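Local coordinates for protein alcohol dehydrogenase, zinc-containing (Streptococcus pneumoniae serotype 2, PDB 5YLN) that probably catalyses the zinc-dependent, NAD+-linked oxidation of alcohols, at residues D203-D206 / N207-E210; E232-D235 / L236-G239; V249-P252 / A253-D256; A332-V335 / F336-A340. All blocks are in the same frame, centred on the assembly; numbering follows the deposited sequence.

Contact 1: residues D203-D206 / N207-E210; sequences DLDD and NRLE
Arg208 is held by two carboxylates, those of Asp203 and Asp205, where strand 198-203 passes into helix 206-214 of the Rossmann-type domain. The arginine side chain crosses both aspartates at about a right angle, yet it presents a different part of its guanidinium to each. Asp203 OD2 lies at the edge, in the guanidinium plane, and receives Arg208 NE at 3.3 Å along a fairly straight path (161°), although NE stands above the carboxylate plane. The two planes are 64° apart, which departs from a flat two-pronged pairing. The shorter contact of Arg208 NH2 with Asp203 OD1, 2.8 Å, is a weak, bent bond within the salt bridge. Asp205 takes a face instead. Its CB sits 3.2 Å above the guanidinium plane, over the centre, while its OD2 is 3.0 Å from Arg208 NH1 but well out of plane, so only the charges attract. A bend at chi3 of Arg208 (-67°) folds the chain back over the turn.

Asp205 is also the N-cap of the helix: its OD1 accepts a weak capping bond from Arg208 N, while the very short approach of Asn207 N to the same oxygen is doubtful. Acidic residues at the end of the second Rossmann strand commonly receive the adenosine ribose in NAD-dependent relatives, and Asp203 probably occupies the equivalent place. In this apo structure its OD2 also accepts from Ser180 N in the glycine-rich turn, and its OD1 closes an Asx turn by accepting Asp205 N at 2.9 Å. On the apolar side, Leu209 CD2 rests 3.7 Å from Asp203 CB.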
# COMPACT_ATOMS: atom_id res chain seq x y z
N ASP A 203 -8.48 19.73 -9.29
CA ASP A 203 -7.41 20.62 -9.73
C ASP A 203 -7.78 22.05 -9.34
O ASP A 203 -8.91 22.34 -8.93
CB ASP A 203 -7.17 20.47 -11.24
CG ASP A 203 -5.81 20.99 -11.68
OD1 ASP A 203 -5.55 22.20 -11.51
OD2 ASP A 203 -5.00 20.19 -12.20
N LEU A 204 -6.80 22.96 -9.44
CA LEU A 204 -7.02 24.39 -9.22
C LEU A 204 -7.49 25.10 -10.49
O LEU A 204 -8.33 26.01 -10.41
CB LEU A 204 -5.74 25.06 -8.72
CG LEU A 204 -4.97 24.37 -7.58
CD1 LEU A 204 -3.54 24.88 -7.50
CD2 LEU A 204 -5.68 24.56 -6.24
N ASP A 205 -6.98 24.69 -11.64
CA ASP A 205 -7.22 25.33 -12.93
C ASP A 205 -8.53 24.83 -13.55
O ASP A 205 -8.67 23.63 -13.83
CB ASP A 205 -6.04 25.03 -13.85
CG ASP A 205 -6.18 25.61 -15.24
OD1 ASP A 205 -7.30 25.93 -15.68
OD2 ASP A 205 -5.14 25.73 -15.92
N ASP A 206 -9.46 25.76 -13.80
CA ASP A 206 -10.73 25.35 -14.38
C ASP A 206 -10.60 24.93 -15.85
O ASP A 206 -11.39 24.11 -16.32
CB ASP A 206 -11.76 26.47 -14.26
CG ASP A 206 -13.13 26.04 -14.75
OD1 ASP A 206 -13.71 25.13 -14.11
OD2 ASP A 206 -13.60 26.59 -15.77
N ASN A 207 -9.61 25.47 -16.57
CA ASN A 207 -9.39 25.05 -17.95
C ASN A 207 -9.02 23.57 -18.01
O ASN A 207 -9.55 22.82 -18.84
CB ASN A 207 -8.31 25.90 -18.61
CG ASN A 207 -8.78 27.33 -18.90
OD1 ASN A 207 -9.97 27.61 -18.87
ND2 ASN A 207 -7.83 28.23 -19.19
N ARG A 208 -8.12 23.15 -17.14
CA ARG A 208 -7.74 21.74 -17.10
C ARG A 208 -8.90 20.85 -16.65
O ARG A 208 -9.10 19.75 -17.19
CB ARG A 208 -6.50 21.56 -16.21
CG ARG A 208 -5.25 22.32 -16.72
CD ARG A 208 -3.95 21.74 -16.15
NE ARG A 208 -3.86 21.97 -14.71
CZ ARG A 208 -3.36 23.08 -14.15
NH1 ARG A 208 -2.91 24.07 -14.93
NH2 ARG A 208 -3.32 23.21 -12.82
N LEU A 209 -9.70 21.32 -15.68
CA LEU A 209 -10.87 20.55 -15.26
C LEU A 209 -11.89 20.41 -16.40
O LEU A 209 -12.47 19.34 -16.59
CB LEU A 209 -11.53 21.18 -14.03
CG LEU A 209 -10.81 21.03 -12.68
CD1 LEU A 209 -11.54 21.80 -11.56
CD2 LEU A 209 -10.61 19.58 -12.29
N GLU A 210 -12.10 21.48 -17.17
CA GLU A 210 -12.99 21.41 -18.33
C GLU A 210 -12.48 20.39 -19.35
O GLU A 210 -13.27 19.63 -19.92
CB GLU A 210 -13.14 22.79 -18.98
CG GLU A 210 -14.23 23.64 -18.36
CD GLU A 210 -15.61 23.00 -18.48
OE1 GLU A 210 -16.07 22.74 -19.62
OE2 GLU A 210 -16.24 22.75 -17.43

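Contact 2: residues E232-D235 / L236-G239; sequences EIYD and LTDG
The Tyr234 ring is approached obliquely by the backbone leaving the helix: Gly239 O stands 3.7 Å from Tyr234 CD1 and a little farther from CE1. The ring's hydroxyl bonds outside the turn, to Lys260 O on helix 252-261, which fixes the far end of the side chain.

The last turn of helix 226-236 is closed by two carbonyls. Tyr234 O receives Gly239 N at 2.8 Å and 159°, a 6→1 bond like that of a Schellman motif, whose 5→2 partner is lacking here: Asp238 N and Asp235 O are 3.7 Å apart. Both Asp238 and Gly239 have positive phi, which favours glycine at the second position. Ile233 O is gripped by Thr237 OG1 at 2.8 Å, with weak additions from the N atoms of Leu236 and Thr237. Chi1 of Thr237 (51°) turns the hydroxyl back toward the helix, where it also takes a weak bond from Gly241 N. Leu236 lays CG 3.4 Å from Glu232 O, chi1 of -67° setting it beside the backbone N, and touches Ile200.

Buried Ile233 and Thr237 both touch Val242 of strand 242-247. A threonine hydroxyl and a glycine N-H thus supply donors to carbonyls otherwise left to weaker bonds.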
# COMPACT_ATOMS: atom_id res chain seq x y z
N GLU A 232 -17.14 18.37 -0.67
CA GLU A 232 -17.82 18.03 -1.91
C GLU A 232 -17.53 16.59 -2.32
O GLU A 232 -18.42 15.89 -2.81
CB GLU A 232 -17.40 19.01 -3.00
CG GLU A 232 -18.00 18.71 -4.35
CD GLU A 232 -17.85 19.86 -5.32
OE1 GLU A 232 -17.30 20.92 -4.91
OE2 GLU A 232 -18.27 19.70 -6.49
N ILE A 233 -16.30 16.14 -2.12
CA ILE A 233 -15.98 14.77 -2.51
C ILE A 233 -16.67 13.78 -1.58
O ILE A 233 -17.15 12.72 -2.02
CB ILE A 233 -14.46 14.58 -2.57
CG1 ILE A 233 -13.91 15.35 -3.78
CG2 ILE A 233 -14.09 13.09 -2.64
CD1 ILE A 233 -12.39 15.50 -3.79
N TYR A 234 -16.76 14.10 -0.28
CA TYR A 234 -17.50 13.22 0.63
C TYR A 234 -18.99 13.25 0.33
O TYR A 234 -19.67 12.24 0.53
CB TYR A 234 -17.22 13.60 2.09
CG TYR A 234 -16.00 12.88 2.63
CD1 TYR A 234 -16.06 11.53 2.91
CD2 TYR A 234 -14.80 13.55 2.83
CE1 TYR A 234 -14.96 10.85 3.39
CE2 TYR A 234 -13.68 12.87 3.31
CZ TYR A 234 -13.76 11.52 3.58
OH TYR A 234 -12.67 10.82 4.06
N ASP A 235 -19.50 14.37 -0.18
CA ASP A 235 -20.90 14.42 -0.58
C ASP A 235 -21.17 13.54 -1.80
O ASP A 235 -22.25 12.95 -1.91
CB ASP A 235 -21.31 15.87 -0.85
CG ASP A 235 -21.50 16.66 0.44
OD1 ASP A 235 -21.53 16.03 1.53
OD2 ASP A 235 -21.63 17.90 0.37
N LEU A 236 -20.20 13.41 -2.72
CA LEU A 236 -20.40 12.57 -3.90
C LEU A 236 -20.32 11.09 -3.58
O LEU A 236 -20.83 10.27 -4.34
CB LEU A 236 -19.37 12.92 -4.97
CG LEU A 236 -19.53 14.32 -5.59
CD1 LEU A 236 -18.28 14.73 -6.38
CD2 LEU A 236 -20.78 14.38 -6.47
N THR A 237 -19.70 10.74 -2.46
CA THR A 237 -19.46 9.35 -2.09
C THR A 237 -20.28 8.93 -0.88
O THR A 237 -19.91 7.97 -0.20
CB THR A 237 -17.96 9.14 -1.84
OG1 THR A 237 -17.49 10.13 -0.93
CG2 THR A 237 -17.20 9.25 -3.15
N ASP A 238 -21.38 9.64 -0.61
CA ASP A 238 -22.32 9.28 0.46
C ASP A 238 -21.63 9.23 1.81
O ASP A 238 -21.90 8.35 2.63
CB ASP A 238 -23.01 7.93 0.17
CG ASP A 238 -23.79 7.94 -1.12
OD1 ASP A 238 -24.54 8.91 -1.37
OD2 ASP A 238 -23.65 6.97 -1.90
N GLY A 239 -20.71 10.16 2.05
CA GLY A 239 -20.02 10.19 3.32
C GLY A 239 -18.92 9.16 3.49
O GLY A 239 -18.30 9.12 4.55

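Contact 3: residues V249-P252 / A253-D256; sequences VGIP and ATFD
Ile251 O draws together the first turn of helix 252-261: Phe255 N points at it almost dead straight (3.1 Å, 177°). Thr254 OG1 also lies 2.9 Å from Ile251 O, but that bond is not settled, since another acceptor, possibly Glu247 OE2, is within reach of the one proton and the placement of OG1 is itself doubtful. One residue on, Pro252 O accepts Asp256 N at 2.9 Å.

Ile251 holds the N-cap position, with Pro252 beginning the helix. The Ile251 side chain offers no polar cap; instead, chi1 of 62° places CG1 between the backbone N and the carbonyl carbon, and CD1 reaches forward to pack 3.9 Å from Ala253 CB. Before the cap, Val249 crosses Thr254 at about a right angle, with its CB 3.7 Å from Thr254 CG2.

This is the loop-to-helix step after strand 242-247 of the Rossmann-type domain, and Val249 touches the glycine-rich turn following the first strand. Glu247, at the end of strand 242-247, accepts the backbone N of Val249 and Gly250 through its two carboxylate oxygens, so the loop is pinned back on its own strand. Gly250 adopts backbone angles that call for glycine. Phe255 sends its ring the other way, its CG anti to the backbone N (chi1 177°), onto Val278 and Phe280 and against Leu282 of the second subunit.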
# COMPACT_ATOMS: atom_id res chain seq x y z
N VAL A 249 0.48 14.68 -9.01
CA VAL A 249 1.17 15.96 -8.98
C VAL A 249 2.53 15.83 -8.30
O VAL A 249 3.53 16.34 -8.80
CB VAL A 249 0.33 17.06 -8.31
CG1 VAL A 249 1.11 18.36 -8.26
CG2 VAL A 249 -0.94 17.27 -9.08
N GLY A 250 2.56 15.16 -7.15
CA GLY A 250 3.83 14.92 -6.50
C GLY A 250 4.30 16.01 -5.55
O GLY A 250 5.50 16.25 -5.44
N ILE A 251 3.38 16.68 -4.85
CA ILE A 251 3.80 17.62 -3.82
C ILE A 251 3.09 17.24 -2.52
O ILE A 251 2.10 16.49 -2.52
CB ILE A 251 3.50 19.09 -4.21
CG1 ILE A 251 2.00 19.32 -4.39
CG2 ILE A 251 4.33 19.51 -5.44
CD1 ILE A 251 1.61 20.78 -4.32
N PRO A 252 3.61 17.72 -1.39
CA PRO A 252 2.99 17.39 -0.10
C PRO A 252 1.52 17.75 -0.01
O PRO A 252 0.76 17.04 0.66
CB PRO A 252 3.83 18.20 0.91
CG PRO A 252 5.17 18.32 0.25
CD PRO A 252 4.90 18.43 -1.22
N ALA A 253 1.09 18.84 -0.65
CA ALA A 253 -0.31 19.25 -0.52
C ALA A 253 -1.23 18.24 -1.20
O ALA A 253 -2.26 17.86 -0.64
CB ALA A 253 -0.53 20.64 -1.10
N THR A 254 -0.85 17.77 -2.39
CA THR A 254 -1.71 16.82 -3.07
C THR A 254 -1.70 15.47 -2.36
O THR A 254 -2.75 14.82 -2.24
CB THR A 254 -1.31 16.70 -4.55
OG1 THR A 254 0.09 16.40 -4.66
CG2 THR A 254 -1.61 18.01 -5.29
N PHE A 255 -0.54 15.03 -1.87
CA PHE A 255 -0.55 13.81 -1.08
C PHE A 255 -1.45 13.99 0.13
O PHE A 255 -2.19 13.07 0.50
CB PHE A 255 0.85 13.41 -0.62
CG PHE A 255 0.86 12.19 0.28
CD1 PHE A 255 0.83 10.90 -0.27
CD2 PHE A 255 0.83 12.32 1.66
CE1 PHE A 255 0.81 9.78 0.54
CE2 PHE A 255 0.81 11.20 2.48
CZ PHE A 255 0.80 9.93 1.91
N ASP A 256 -1.41 15.17 0.75
CA ASP A 256 -2.22 15.40 1.93
C ASP A 256 -3.71 15.38 1.60
O ASP A 256 -4.51 14.82 2.35
CB ASP A 256 -1.85 16.73 2.57
CG ASP A 256 -2.64 17.00 3.82
OD1 ASP A 256 -2.57 16.17 4.75
OD2 ASP A 256 -3.34 18.03 3.87

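Contact 4: residues A332-V335 / F336-A340; sequences AYEV and FSKAA
Phe336, Val335 and Glu334 bury the most surface in this part of helix 329-337, and each does so in its own way. Phe336 contributes chiefly through its stem: CB lies 3.5 Å from Ala332 O, the carbonyl that also receives Phe336 N at 3.0 Å. With CG opposite the backbone N (chi1 -171°), the ring leaves the turn and packs on Ile41 and on Leu46 of helix 43-50. That brings its side chain to about 6 Å from the side chain of Cys42, a zinc ligand, though not into the site.

Val335 sends its side chain to Phe324 of strand 322-325, while its carbonyl meets the chain that follows. Lys338 N reaches Val335 O at 3.2 Å from 68° out of the carbonyl plane, away from a lone pair, and Ala339 CA adds a CA-H...O contact to the same oxygen at 3.4 Å. Such an off-plane approach fits the departure from helical backbone angles at Lys338.

Glu334, bent at chi2 (67°), crosses Lys338 on the exposed side. Glu334 OE2 is 3.6 Å from Lys338 NZ, a salt bridge. Next to this pair, Tyr333 O is gripped twice, by Ser337 N at 2.9 Å and by Ser337 OG at 3.2 Å, from opposite faces of its plane.

The polar work is thus divided: serine's hydroxyl helps satisfy a carbonyl of the preceding turn, whereas the loose ion pair probably adds only a modest, solvent-screened attraction.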
# COMPACT_ATOMS: atom_id res chain seq x y z
N ALA A 332 9.57 24.04 -28.49
CA ALA A 332 8.68 23.03 -27.91
C ALA A 332 8.75 23.05 -26.39
O ALA A 332 7.72 22.98 -25.70
CB ALA A 332 9.04 21.64 -28.45
N TYR A 333 9.96 23.14 -25.84
CA TYR A 333 10.14 23.28 -24.40
C TYR A 333 9.49 24.55 -23.86
O TYR A 333 8.90 24.55 -22.78
CB TYR A 333 11.62 23.26 -24.06
CG TYR A 333 12.11 21.88 -23.74
CD1 TYR A 333 12.52 21.01 -24.74
CD2 TYR A 333 12.15 21.44 -22.42
CE1 TYR A 333 12.97 19.74 -24.45
CE2 TYR A 333 12.59 20.16 -22.11
CZ TYR A 333 13.01 19.32 -23.13
OH TYR A 333 13.45 18.05 -22.84
N GLU A 334 9.61 25.66 -24.60
CA GLU A 334 8.99 26.91 -24.15
C GLU A 334 7.48 26.75 -23.99
O GLU A 334 6.90 27.26 -23.03
CB GLU A 334 9.29 28.03 -25.14
CG GLU A 334 8.51 29.30 -24.85
CD GLU A 334 8.92 29.98 -23.54
OE1 GLU A 334 10.06 29.76 -23.07
OE2 GLU A 334 8.08 30.73 -23.00
N VAL A 335 6.83 26.04 -24.92
CA VAL A 335 5.38 25.89 -24.88
C VAL A 335 4.98 24.94 -23.76
O VAL A 335 4.04 25.21 -23.00
CB VAL A 335 4.87 25.38 -26.24
CG1 VAL A 335 3.46 24.80 -26.10
CG2 VAL A 335 4.93 26.50 -27.32
N PHE A 336 5.69 23.82 -23.64
CA PHE A 336 5.39 22.83 -22.62
C PHE A 336 5.58 23.38 -21.20
O PHE A 336 4.72 23.19 -20.33
CB PHE A 336 6.25 21.59 -22.83
CG PHE A 336 5.88 20.42 -21.97
CD1 PHE A 336 4.62 19.84 -22.08
CD2 PHE A 336 6.79 19.88 -21.09
CE1 PHE A 336 4.26 18.76 -21.28
CE2 PHE A 336 6.45 18.77 -20.31
CZ PHE A 336 5.18 18.22 -20.41
N SER A 337 6.70 24.06 -20.95
CA SER A 337 6.95 24.62 -19.62
C SER A 337 5.97 25.73 -19.24
O SER A 337 5.90 26.08 -18.06
CB SER A 337 8.38 25.16 -19.52
OG SER A 337 8.51 26.39 -20.23
N LYS A 338 5.23 26.29 -20.19
CA LYS A 338 4.19 27.29 -19.96
C LYS A 338 2.85 26.78 -20.46
O LYS A 338 2.04 27.53 -21.02
CB LYS A 338 4.54 28.61 -20.63
CG LYS A 338 5.87 29.19 -20.21
CD LYS A 338 5.69 30.20 -19.09
CE LYS A 338 6.46 31.49 -19.39
NZ LYS A 338 7.91 31.22 -19.47
N ALA A 339 2.60 25.48 -20.23
CA ALA A 339 1.47 24.78 -20.83
C ALA A 339 0.15 25.51 -20.60
O ALA A 339 -0.68 25.60 -21.51
CB ALA A 339 1.42 23.36 -20.27
N ALA A 340 -0.05 26.06 -19.40
CA ALA A 340 -1.30 26.77 -19.09
C ALA A 340 -1.54 27.95 -20.03
O ALA A 340 -2.68 28.19 -20.46
CB ALA A 340 -1.29 27.23 -17.63

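All four contacts are local turns near helix ends. Contacts 1 and 3, which mix buried and exposed residues, start helices after strands of the six-stranded parallel sheet, and each touches the glycine-rich turn. Contact 2, farthest out at about 30 Å from the chain centre, ends the helix that packs beside contact 3's helix, on the sheet face opposite contact 1's. Contact 4, about 35 Å from contact 2 between centres, buries Ala332, Tyr333 and Phe336 against helix 43-50 and the loop with Ile41, beside the zinc ligand Cys42, and leaves its ion pair exposed. Charge dominates contact 1, whereas contact 3 has an isoleucine at the cap; contacts 2 and 4 both use a hydroxyl on a carbonyl.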